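Local coordinates for protein single-stranded-DNA-specific exonuclease RecJ (Thermus thermophilus, PDB 2ZXR) that degrades single-stranded DNA exonucleolytically in the 5' to 3' direction, using divalent metal ions such as magnesium or manganese, at residues 628-633 with 651-656. Sequence-based numbering, arbitrary orientation.
Sequences ALVHRR and LAYWEV
V630 packs against A652, Y653 and V656 where the last two helices of the RecJ C-terminal domain, 624-639 and 643-655, fold back on each other as a helical hairpin. The segment axes approach to 9.6 Å and run at 147° between their N-to-C directions, which establishes a splayed antiparallel pair. V630 reaches the facing helix with both methyls. CG1, anti to its own backbone N (chi1 177°), lies 3.7 Å from Y653 N and 3.9 Å from Y653 CB. The other branch, V630 CG2, bridges to A652 CB at 4.1 Å and to V656 CG1 at 4.0 Å, just past the end of the second helix. Beside this apolar patch, H631 NE2 lies 3.8 Å from Y653 CE1, near the plane of the tyrosine ring. Neither ring lies over the face of the other; the planes are inclined at 44° and the centroids 6.0 Å apart, so this is a rim contact and not a stack. L629 and V656 also touch helix 15-25, while R633 forms a salt bridge with D432, which joins the hairpin to strand 426-433 of the eight-stranded mixed sheet. With no hydrogen bond between the segments, their direct association rests on van der Waals contact, centred on one branched side chain.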
loop_
_atom_site.group_PDB
_atom_site.type_symbol
_atom_site.label_atom_id
_atom_site.label_comp_id
_atom_site.label_asym_id
_atom_site.label_seq_id
_atom_site.Cartn_x
_atom_site.Cartn_y
_atom_site.Cartn_z
ATOM N N ALA A 628 25.753 7.908 7.600
ATOM C CA ALA A 628 25.894 6.491 7.329
ATOM C C ALA A 628 24.980 6.059 6.194
ATOM O O ALA A 628 25.370 5.244 5.365
ATOM C CB ALA A 628 25.577 5.681 8.597
ATOM N N LEU A 629 23.756 6.582 6.157
ATOM C CA LEU A 629 22.852 6.206 5.065
ATOM C C LEU A 629 23.429 6.664 3.711
ATOM O O LEU A 629 23.436 5.907 2.730
ATOM C CB LEU A 629 21.459 6.820 5.272
ATOM C CG LEU A 629 20.374 6.498 4.244
ATOM C CD1 LEU A 629 18.983 6.689 4.914
ATOM C CD2 LEU A 629 20.508 7.391 3.020
ATOM N N VAL A 630 23.900 7.905 3.663
ATOM C CA VAL A 630 24.480 8.455 2.440
ATOM C C VAL A 630 25.702 7.637 1.995
ATOM O O VAL A 630 25.851 7.326 0.806
ATOM C CB VAL A 630 24.851 9.948 2.640
ATOM C CG1 VAL A 630 25.516 10.502 1.374
ATOM C CG2 VAL A 630 23.596 10.740 2.969
ATOM N N HIS A 631 26.548 7.264 2.949
ATOM C CA HIS A 631 27.730 6.442 2.655
ATOM C C HIS A 631 27.366 5.098 2.050
ATOM O O HIS A 631 27.921 4.698 1.024
ATOM C CB HIS A 631 28.569 6.233 3.923
ATOM C CG HIS A 631 29.293 7.476 4.360
ATOM N ND1 HIS A 631 30.075 7.531 5.493
ATOM C CD2 HIS A 631 29.373 8.703 3.790
ATOM C CE1 HIS A 631 30.610 8.738 5.599
ATOM N NE2 HIS A 631 30.199 9.467 4.580
ATOM N N ARG A 632 26.431 4.393 2.677
ATOM C CA ARG A 632 25.998 3.094 2.173
ATOM C C ARG A 632 25.405 3.261 0.761
ATOM O O ARG A 632 25.592 2.403 -0.118
ATOM C CB ARG A 632 24.969 2.501 3.149
ATOM C CG ARG A 632 24.166 1.314 2.654
ATOM C CD ARG A 632 22.743 1.393 3.255
ATOM N NE ARG A 632 22.834 1.824 4.635
ATOM C CZ ARG A 632 21.868 2.412 5.329
ATOM N NH1 ARG A 632 20.684 2.649 4.790
ATOM N NH2 ARG A 632 22.125 2.821 6.558
ATOM N N ARG A 633 24.673 4.352 0.543
ATOM C CA ARG A 633 24.112 4.625 -0.790
ATOM C C ARG A 633 25.245 4.814 -1.797
ATOM O O ARG A 633 25.229 4.219 -2.871
ATOM C CB ARG A 633 23.277 5.903 -0.809
ATOM C CG ARG A 633 21.790 5.691 -0.763
ATOM C CD ARG A 633 21.300 4.836 -1.906
ATOM N NE ARG A 633 20.232 5.531 -2.602
ATOM C CZ ARG A 633 19.060 5.845 -2.065
ATOM N NH1 ARG A 633 18.780 5.526 -0.812
ATOM N NH2 ARG A 633 18.172 6.476 -2.803
ATOM N N LEU A 651 25.328 14.295 -4.270
ATOM C CA LEU A 651 24.774 15.592 -3.875
ATOM C C LEU A 651 24.442 15.593 -2.372
ATOM O O LEU A 651 24.729 16.559 -1.660
ATOM C CB LEU A 651 23.508 15.904 -4.663
ATOM C CG LEU A 651 23.673 16.009 -6.183
ATOM C CD1 LEU A 651 22.340 16.506 -6.771
ATOM C CD2 LEU A 651 24.800 16.989 -6.537
ATOM N N ALA A 652 23.853 14.510 -1.875
ATOM C CA ALA A 652 23.515 14.466 -0.453
ATOM C C ALA A 652 24.819 14.467 0.338
ATOM O O ALA A 652 24.913 15.073 1.412
ATOM C CB ALA A 652 22.676 13.197 -0.124
ATOM N N TYR A 653 25.822 13.786 -0.213
ATOM C CA TYR A 653 27.136 13.698 0.416
ATOM C C TYR A 653 27.759 15.089 0.608
ATOM O O TYR A 653 28.303 15.371 1.676
ATOM C CB TYR A 653 28.072 12.828 -0.419
ATOM C CG TYR A 653 29.484 12.730 0.134
ATOM C CD1 TYR A 653 29.768 11.935 1.234
ATOM C CD2 TYR A 653 30.532 13.458 -0.435
ATOM C CE1 TYR A 653 31.055 11.864 1.761
ATOM C CE2 TYR A 653 31.832 13.389 0.087
ATOM C CZ TYR A 653 32.077 12.589 1.189
ATOM O OH TYR A 653 33.350 12.531 1.731
ATOM N N TRP A 654 27.699 15.949 -0.413
ATOM C CA TRP A 654 28.260 17.304 -0.273
ATOM C C TRP A 654 27.512 17.979 0.883
ATOM O O TRP A 654 28.108 18.617 1.742
ATOM C CB TRP A 654 27.998 18.208 -1.484
ATOM C CG TRP A 654 28.404 17.766 -2.863
ATOM C CD1 TRP A 654 27.645 17.892 -4.019
ATOM C CD2 TRP A 654 29.658 17.242 -3.275
ATOM N NE1 TRP A 654 28.360 17.480 -5.109
ATOM C CE2 TRP A 654 29.597 17.076 -4.688
ATOM C CE3 TRP A 654 30.822 16.899 -2.602
ATOM C CZ2 TRP A 654 30.663 16.578 -5.429
ATOM C CZ3 TRP A 654 31.862 16.410 -3.324
ATOM C CH2 TRP A 654 31.780 16.248 -4.735
ATOM N N GLU A 655 26.187 17.861 0.867
ATOM C CA GLU A 655 25.375 18.478 1.902
ATOM C C GLU A 655 25.665 18.002 3.325
ATOM O O GLU A 655 25.912 18.821 4.211
ATOM C CB GLU A 655 23.891 18.301 1.589
ATOM C CG GLU A 655 23.291 19.532 0.950
ATOM C CD GLU A 655 23.781 20.821 1.623
ATOM O OE1 GLU A 655 23.452 21.062 2.813
ATOM O OE2 GLU A 655 24.516 21.586 0.961
ATOM N N VAL A 656 25.644 16.693 3.553
ATOM C CA VAL A 656 25.910 16.183 4.893
ATOM C C VAL A 656 27.316 16.486 5.378
ATOM O O VAL A 656 27.775 15.919 6.371
ATOM C CB VAL A 656 25.718 14.659 4.996
ATOM C CG1 VAL A 656 24.295 14.306 4.692
ATOM C CG2 VAL A 656 26.667 13.939 4.066
#